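Local coordinates for arginyl-tRNA synthetase, putative (Plasmodium falciparum, PDB 5JLD), which probably attaches L-arginine to its cognate tRNA at the expense of ATP, as a monomeric class I aminoacyl-tRNA synthetase, at residues E271-E275 with S276-P280; L282-V285 with L286-K290; V329-L332 with Y333-T337. All coordinates share one frame; numbering follows the deposited sequence.

Overall arrangement
All three contacts are local, each between neighbouring residues of one run of chain, and all fall within the class I catalytic domain. They come in series: interaction 1 leads from the edge strand 271-272 of the five-stranded parallel sheet into a turn, interaction 2 follows directly on helix 282-292, and interaction 3 lies later, on helix 326-337. Their centres are about 17 Å (1 and 2), 12 Å (1 and 3) and 11 Å (2 and 3) apart. Interaction 3 joins the group: Tyr278 and Phe277 pack on Ala331 and Tyr334, while Val285 and Leu288 pack on Tyr333. Helix 326-337 thereby links the turn and helix 282-292 to the sheet of the nucleotide-binding fold.

Interaction 1 of 3, residues E271-E275 with S276-P280; sequences EYVGE and SFYVP
Val273 meets Tyr278 and Phe277 where the chain leaves strand 271-272 and enters a turn with helical backbone angles. The tight part gathers round one methyl. CG1 of Val273, placed anti to the backbone N (chi1 -176°), approaches Tyr278 OH to 3.3 Å and Phe277 CD2 to 3.7 Å, coming obliquely to both rings. The two aromatic rings also meet each other, Phe277 CD2 standing over the centre of the Tyr278 ring while Tyr278 CE1 lies at the edge of Phe277.

The backbone closes the turn. Tyr278 N donates to Glu275 O at 2.9 Å, whereas the bond from Phe277 N to Gly274 O is weak. The carbonyl oxygen of Gly274 also lies 3.3 Å from CD2 of Tyr278. A water in the plane of the tyrosine ring hydrogen-bonds to Tyr278 OH at 2.6 Å and donates to Val273 O, tying the far end of the ring back to the chain leaving the strand.

The looser side begins within the Phe277 ring. Its CD2 side belongs to the packed group, but the rest runs away from 271-275 toward Tyr334, which it meets edge-to-face, and the residue is exposed overall. Tyr278, by contrast, is buried.

Around this turn, Val273 and Glu275 make backbone hydrogen bonds to Asn176 and Val178, continuing the pairing of the edge strand with strand 171-176 and the residues after it. Ser276 OG is hydrogen-bonded to Asp180 and its side chain touches helix 242-265, while Tyr278 packs on Ala331 and Arg335 of helix 326-337.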
loop_
_atom_site.group_PDB
_atom_site.type_symbol
_atom_site.label_atom_id
_atom_site.label_comp_id
_atom_site.label_asym_id
_atom_site.label_seq_id
_atom_site.Cartn_x
_atom_site.Cartn_y
_atom_site.Cartn_z
ATOM N N GLU A 271 2.216 -14.763 6.626
ATOM C CA GLU A 271 2.769 -16.101 6.767
ATOM C C GLU A 271 4.254 -16.070 7.090
ATOM O O GLU A 271 5.047 -15.548 6.308
ATOM C CB GLU A 271 2.541 -16.904 5.477
ATOM C CG GLU A 271 3.306 -18.235 5.473
ATOM C CD GLU A 271 3.136 -19.044 4.195
ATOM O OE1 GLU A 271 2.720 -18.470 3.165
ATOM O OE2 GLU A 271 3.430 -20.263 4.226
ATOM N N TYR A 272 4.636 -16.633 8.237
ATOM C CA TYR A 272 6.058 -16.806 8.543
ATOM C C TYR A 272 6.753 -17.641 7.472
ATOM O O TYR A 272 6.408 -18.797 7.267
ATOM C CB TYR A 272 6.267 -17.471 9.914
ATOM C CG TYR A 272 5.875 -16.599 11.070
ATOM C CD1 TYR A 272 6.582 -15.428 11.349
ATOM C CD2 TYR A 272 4.788 -16.925 11.879
ATOM C CE1 TYR A 272 6.230 -14.614 12.407
ATOM C CE2 TYR A 272 4.416 -16.104 12.939
ATOM C CZ TYR A 272 5.153 -14.957 13.205
ATOM O OH TYR A 272 4.806 -14.142 14.261
ATOM N N VAL A 273 7.715 -17.038 6.786
ATOM C CA VAL A 273 8.630 -17.757 5.906
ATOM C C VAL A 273 10.036 -17.244 6.215
ATOM O O VAL A 273 10.551 -16.356 5.544
ATOM C CB VAL A 273 8.285 -17.559 4.405
ATOM C CG1 VAL A 273 9.201 -18.399 3.540
ATOM C CG2 VAL A 273 6.823 -17.919 4.129
ATOM N N GLY A 274 10.645 -17.785 7.261
ATOM C CA GLY A 274 11.897 -17.238 7.760
ATOM C C GLY A 274 13.099 -17.492 6.875
ATOM O O GLY A 274 13.003 -18.186 5.865
ATOM N N GLU A 275 14.233 -16.917 7.255
ATOM C CA GLU A 275 15.513 -17.256 6.644
ATOM C C GLU A 275 15.765 -18.778 6.664
ATOM O O GLU A 275 16.226 -19.351 5.677
ATOM C CB GLU A 275 16.650 -16.520 7.370
ATOM C CG GLU A 275 16.605 -15.006 7.168
ATOM C CD GLU A 275 17.502 -14.231 8.122
ATOM O OE1 GLU A 275 17.941 -14.794 9.155
ATOM O OE2 GLU A 275 17.740 -13.034 7.842
ATOM N N SER A 276 15.441 -19.420 7.787
ATOM C CA SER A 276 15.666 -20.864 7.961
ATOM C C SER A 276 15.044 -21.658 6.820
ATOM O O SER A 276 15.630 -22.635 6.342
ATOM C CB SER A 276 15.097 -21.355 9.300
ATOM O OG SER A 276 13.677 -21.252 9.339
ATOM N N PHE A 277 13.877 -21.194 6.366
ATOM C CA PHE A 277 13.125 -21.868 5.305
ATOM C C PHE A 277 13.970 -22.074 4.055
ATOM O O PHE A 277 13.788 -23.054 3.333
ATOM C CB PHE A 277 11.842 -21.090 4.955
ATOM C CG PHE A 277 11.025 -21.721 3.843
ATOM C CD1 PHE A 277 10.114 -22.738 4.117
ATOM C CD2 PHE A 277 11.176 -21.306 2.531
ATOM C CE1 PHE A 277 9.359 -23.325 3.097
ATOM C CE2 PHE A 277 10.430 -21.898 1.499
ATOM C CZ PHE A 277 9.518 -22.908 1.787
ATOM N N TYR A 278 14.914 -21.175 3.799
ATOM C CA TYR A 278 15.661 -21.296 2.552
ATOM C C TYR A 278 16.953 -22.092 2.706
ATOM O O TYR A 278 17.569 -22.484 1.715
ATOM C CB TYR A 278 15.943 -19.912 1.986
ATOM C CG TYR A 278 14.662 -19.126 1.793
ATOM C CD1 TYR A 278 13.891 -19.283 0.636
ATOM C CD2 TYR A 278 14.214 -18.243 2.771
ATOM C CE1 TYR A 278 12.702 -18.556 0.442
ATOM C CE2 TYR A 278 13.033 -17.515 2.597
ATOM C CZ TYR A 278 12.277 -17.683 1.428
ATOM O OH TYR A 278 11.115 -16.975 1.266
ATOM N N VAL A 279 17.342 -22.335 3.952
ATOM C CA VAL A 279 18.621 -22.967 4.214
ATOM C C VAL A 279 18.826 -24.293 3.430
ATOM O O VAL A 279 19.892 -24.489 2.852
ATOM C CB VAL A 279 18.801 -23.179 5.736
ATOM C CG1 VAL A 279 19.977 -24.115 6.042
ATOM C CG2 VAL A 279 18.986 -21.810 6.415
ATOM N N PRO A 280 17.800 -25.169 3.348
ATOM C CA PRO A 280 18.041 -26.413 2.587
ATOM C C PRO A 280 18.125 -26.266 1.057
ATOM O O PRO A 280 18.289 -27.281 0.397
ATOM C CB PRO A 280 16.822 -27.280 2.929
ATOM C CG PRO A 280 16.213 -26.653 4.157
ATOM C CD PRO A 280 16.487 -25.190 4.017
HETATM O O HOH W 1 10.716 -15.089 2.946
#

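Interaction 2 of 3, residues L282-V285 with L286-K290; sequences LSTV and LDLLK
Leu282 to Leu289 form regular alpha-helix, in which the amide nitrogens of Leu286, Asp287, Leu288 and Leu289 donate to the carbonyl oxygens of Leu282, Ser283, Thr284 and Val285 in turn. This is the amphipathic helix 282-292 of the class I catalytic domain, with Leu282, Val285, Leu286 and Leu289 on its buried side and Ser283, Thr284 and Asp287 exposed; Leu288, also exposed, lies at the border and reaches Tyr333 of helix 326-337.

On the buried side, Val285 and Leu289 touch one turn apart, CG1 of the valine coming within 4.2 Å of CD1 of the leucine. Val285 CG1 lies anti to the backbone N (chi1 175°), beside its own carbonyl carbon, and so reaches forward along the helix. Leu289 CG instead turns back beside its own N (chi1 -75°), and its CD1 comes to meet the valine methyl. Leu286 folds back in the same sense, its CG 3.6 Å from Leu282 O. Val285 packs on Ala330 and Tyr333 of helix 326-337, and Leu286 and Leu289 touch Leu315 of strand 313-316.

On the exposed side Thr284 CG2 and Leu288 CD1 stand 4.4 Å apart. Ser283 O takes its hydrogen bond from the backbone N of Asp287; the carboxylate of Asp287 merely lies beside that oxygen, with OD2 3.3 Å from Ser283 O and no hydrogen bond between the two acceptors.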
loop_
_atom_site.group_PDB
_atom_site.type_symbol
_atom_site.label_atom_id
_atom_site.label_comp_id
_atom_site.label_asym_id
_atom_site.label_seq_id
_atom_site.Cartn_x
_atom_site.Cartn_y
_atom_site.Cartn_z
ATOM N N LEU A 282 19.961 -23.495 -0.437
ATOM C CA LEU A 282 21.037 -22.540 -0.711
ATOM C C LEU A 282 22.116 -23.100 -1.668
ATOM O O LEU A 282 22.508 -22.438 -2.632
ATOM C CB LEU A 282 21.673 -22.088 0.607
ATOM C CG LEU A 282 20.820 -21.216 1.544
ATOM C CD1 LEU A 282 21.557 -20.873 2.841
ATOM C CD2 LEU A 282 20.378 -19.920 0.833
ATOM N N SER A 283 22.556 -24.336 -1.438
ATOM C CA SER A 283 23.602 -24.919 -2.290
ATOM C C SER A 283 23.062 -25.039 -3.721
ATOM O O SER A 283 23.743 -24.657 -4.683
ATOM C CB SER A 283 24.064 -26.273 -1.746
ATOM O OG SER A 283 25.028 -26.088 -0.722
ATOM N N THR A 284 21.805 -25.468 -3.840
ATOM C CA THR A 284 21.158 -25.513 -5.143
ATOM C C THR A 284 21.238 -24.115 -5.785
ATOM O O THR A 284 21.722 -23.959 -6.922
ATOM C CB THR A 284 19.687 -25.986 -5.025
ATOM O OG1 THR A 284 19.661 -27.397 -4.790
ATOM C CG2 THR A 284 18.887 -25.683 -6.289
ATOM N N VAL A 285 20.869 -23.091 -5.026
ATOM C CA VAL A 285 20.815 -21.762 -5.637
ATOM C C VAL A 285 22.228 -21.394 -6.060
ATOM O O VAL A 285 22.436 -20.923 -7.191
ATOM C CB VAL A 285 20.206 -20.684 -4.700
ATOM C CG1 VAL A 285 20.282 -19.294 -5.351
ATOM C CG2 VAL A 285 18.748 -21.010 -4.409
ATOM N N LEU A 286 23.216 -21.735 -5.223
ATOM C CA LEU A 286 24.554 -21.252 -5.533
ATOM C C LEU A 286 25.030 -22.033 -6.738
ATOM O O LEU A 286 25.667 -21.462 -7.644
ATOM C CB LEU A 286 25.502 -21.393 -4.352
ATOM C CG LEU A 286 25.310 -20.341 -3.256
ATOM C CD1 LEU A 286 26.461 -20.394 -2.294
ATOM C CD2 LEU A 286 25.158 -18.922 -3.828
ATOM N N ASP A 287 24.624 -23.313 -6.788
ATOM C CA ASP A 287 25.045 -24.182 -7.881
ATOM C C ASP A 287 24.551 -23.538 -9.148
ATOM O O ASP A 287 25.329 -23.349 -10.096
ATOM C CB ASP A 287 24.506 -25.607 -7.717
ATOM C CG ASP A 287 25.325 -26.424 -6.722
ATOM O OD1 ASP A 287 26.489 -26.043 -6.467
ATOM O OD2 ASP A 287 24.805 -27.428 -6.183
ATOM N N LEU A 288 23.293 -23.088 -9.115
ATOM C CA LEU A 288 22.704 -22.512 -10.322
ATOM C C LEU A 288 23.528 -21.306 -10.740
ATOM O O LEU A 288 23.957 -21.206 -11.898
ATOM C CB LEU A 288 21.233 -22.133 -10.103
ATOM C CG LEU A 288 20.315 -23.372 -10.123
ATOM C CD1 LEU A 288 18.884 -22.992 -9.775
ATOM C CD2 LEU A 288 20.363 -24.102 -11.473
ATOM N N LEU A 289 23.822 -20.437 -9.772
ATOM C CA LEU A 289 24.545 -19.218 -10.084
ATOM C C LEU A 289 25.934 -19.548 -10.603
ATOM O O LEU A 289 26.406 -18.915 -11.545
ATOM C CB LEU A 289 24.618 -18.311 -8.865
ATOM C CG LEU A 289 23.258 -17.646 -8.641
ATOM C CD1 LEU A 289 23.207 -16.960 -7.295
ATOM C CD2 LEU A 289 22.962 -16.658 -9.782
ATOM N N LYS A 290 26.548 -20.601 -10.061
ATOM C CA LYS A 290 27.906 -20.911 -10.480
ATOM C C LYS A 290 27.846 -21.347 -11.937
ATOM O O LYS A 290 28.731 -21.017 -12.729
ATOM C CB LYS A 290 28.543 -21.988 -9.590
ATOM C CG LYS A 290 28.802 -21.515 -8.160
ATOM C CD LYS A 290 29.402 -22.615 -7.269
ATOM C CE LYS A 290 29.573 -22.132 -5.821
ATOM N NZ LYS A 290 30.359 -23.077 -4.959
#

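Interaction 3 of 3, residues V329-L332 with Y333-T337; sequences VAAL and YYRLT
Leu332 and Leu336, one helical turn apart, set their side chains obliquely against each other, with Leu332 CG and Leu336 CD1 4.0 Å apart. They reach this contact by different routes: Leu332 CG is anti to the backbone N (chi1 -166°), whereas Leu336 CG lies beside its own N, bringing CD1 back toward the earlier residue.

Arg335 runs back along the helix in extended form. Its CG passes 3.2 Å from Ala331 O, and Ala331 CB sits over one face of the guanidinium, whose NH1 forms a salt bridge with Asp137. Tyr333 CG lies anti to the backbone N (chi1 162°), taking the ring away from 329-332 toward helix 282-292, with Ala330 O in the plane of the ring at its edge. Over one face of that ring, offset toward the rim, lies Thr337 OG1, which donates to Tyr333 O at 2.8 Å; Thr337 N donates to the same oxygen from the opposite face of the carbonyl plane, so two bonds grip it in the last turn.

The largely buried helix is packed on several sides: Leu332 on strand 343-349 and, with Leu336, on helix 353-364, while the Tyr333 ring meets Trp368 edge-to-face.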
loop_
_atom_site.group_PDB
_atom_site.type_symbol
_atom_site.label_atom_id
_atom_site.label_comp_id
_atom_site.label_asym_id
_atom_site.label_seq_id
_atom_site.Cartn_x
_atom_site.Cartn_y
_atom_site.Cartn_z
ATOM N N VAL A 329 18.849 -13.684 -2.291
ATOM C CA VAL A 329 18.907 -14.210 -3.647
ATOM C C VAL A 329 18.109 -15.516 -3.749
ATOM O O VAL A 329 17.325 -15.690 -4.684
ATOM C CB VAL A 329 20.377 -14.423 -4.093
ATOM C CG1 VAL A 329 20.433 -15.066 -5.472
ATOM C CG2 VAL A 329 21.119 -13.080 -4.097
ATOM N N ALA A 330 18.286 -16.412 -2.774
ATOM C CA ALA A 330 17.549 -17.677 -2.767
ATOM C C ALA A 330 16.060 -17.433 -2.629
ATOM O O ALA A 330 15.261 -18.099 -3.284
ATOM C CB ALA A 330 18.043 -18.622 -1.624
ATOM N N ALA A 331 15.672 -16.498 -1.766
ATOM C CA ALA A 331 14.249 -16.239 -1.590
ATOM C C ALA A 331 13.647 -15.757 -2.906
ATOM O O ALA A 331 12.550 -16.191 -3.278
ATOM C CB ALA A 331 13.996 -15.227 -0.477
ATOM N N LEU A 332 14.353 -14.879 -3.626
ATOM C CA LEU A 332 13.762 -14.394 -4.887
ATOM C C LEU A 332 13.722 -15.532 -5.927
ATOM O O LEU A 332 12.742 -15.665 -6.668
ATOM C CB LEU A 332 14.521 -13.180 -5.426
ATOM C CG LEU A 332 13.845 -12.359 -6.532
ATOM C CD1 LEU A 332 12.324 -12.206 -6.342
ATOM C CD2 LEU A 332 14.498 -10.985 -6.575
ATOM N N TYR A 333 14.783 -16.345 -5.968
ATOM C CA TYR A 333 14.772 -17.590 -6.761
ATOM C C TYR A 333 13.518 -18.434 -6.507
ATOM O O TYR A 333 12.842 -18.893 -7.441
ATOM C CB TYR A 333 16.015 -18.445 -6.460
ATOM C CG TYR A 333 15.846 -19.892 -6.893
ATOM C CD1 TYR A 333 16.084 -20.279 -8.205
ATOM C CD2 TYR A 333 15.412 -20.861 -5.993
ATOM C CE1 TYR A 333 15.904 -21.600 -8.606
ATOM C CE2 TYR A 333 15.229 -22.174 -6.385
ATOM C CZ TYR A 333 15.485 -22.538 -7.687
ATOM O OH TYR A 333 15.306 -23.838 -8.065
ATOM N N TYR A 334 13.220 -18.633 -5.227
ATOM C CA TYR A 334 12.085 -19.439 -4.805
ATOM C C TYR A 334 10.770 -18.805 -5.250
ATOM O O TYR A 334 9.918 -19.478 -5.800
ATOM C CB TYR A 334 12.096 -19.635 -3.282
ATOM C CG TYR A 334 10.878 -20.368 -2.738
ATOM C CD1 TYR A 334 10.811 -21.761 -2.741
ATOM C CD2 TYR A 334 9.788 -19.656 -2.234
ATOM C CE1 TYR A 334 9.677 -22.432 -2.238
ATOM C CE2 TYR A 334 8.672 -20.305 -1.738
ATOM C CZ TYR A 334 8.618 -21.690 -1.747
ATOM O OH TYR A 334 7.494 -22.295 -1.252
ATOM N N ARG A 335 10.617 -17.508 -5.013
ATOM C CA ARG A 335 9.376 -16.812 -5.353
ATOM C C ARG A 335 9.129 -16.844 -6.856
ATOM O O ARG A 335 7.995 -17.026 -7.305
ATOM C CB ARG A 335 9.423 -15.371 -4.821
ATOM C CG ARG A 335 9.477 -15.360 -3.293
ATOM C CD ARG A 335 9.953 -14.052 -2.690
ATOM N NE ARG A 335 9.806 -14.120 -1.238
ATOM C CZ ARG A 335 10.111 -13.156 -0.374
ATOM N NH1 ARG A 335 10.586 -11.975 -0.781
ATOM N NH2 ARG A 335 9.913 -13.370 0.916
ATOM N N LEU A 336 10.198 -16.731 -7.636
ATOM C CA LEU A 336 10.046 -16.671 -9.092
ATOM C C LEU A 336 9.806 -18.048 -9.729
ATOM O O LEU A 336 8.952 -18.186 -10.621
ATOM C CB LEU A 336 11.278 -16.014 -9.714
ATOM C CG LEU A 336 11.363 -14.502 -9.495
ATOM C CD1 LEU A 336 12.698 -14.002 -9.985
ATOM C CD2 LEU A 336 10.231 -13.787 -10.220
ATOM N N THR A 337 10.555 -19.057 -9.273
ATOM C CA THR A 337 10.490 -20.376 -9.908
ATOM C C THR A 337 9.447 -21.299 -9.264
ATOM O O THR A 337 8.847 -22.122 -9.948
ATOM C CB THR A 337 11.875 -21.093 -9.887
ATOM O OG1 THR A 337 12.242 -21.406 -8.539
ATOM C CG2 THR A 337 12.958 -20.210 -10.517
#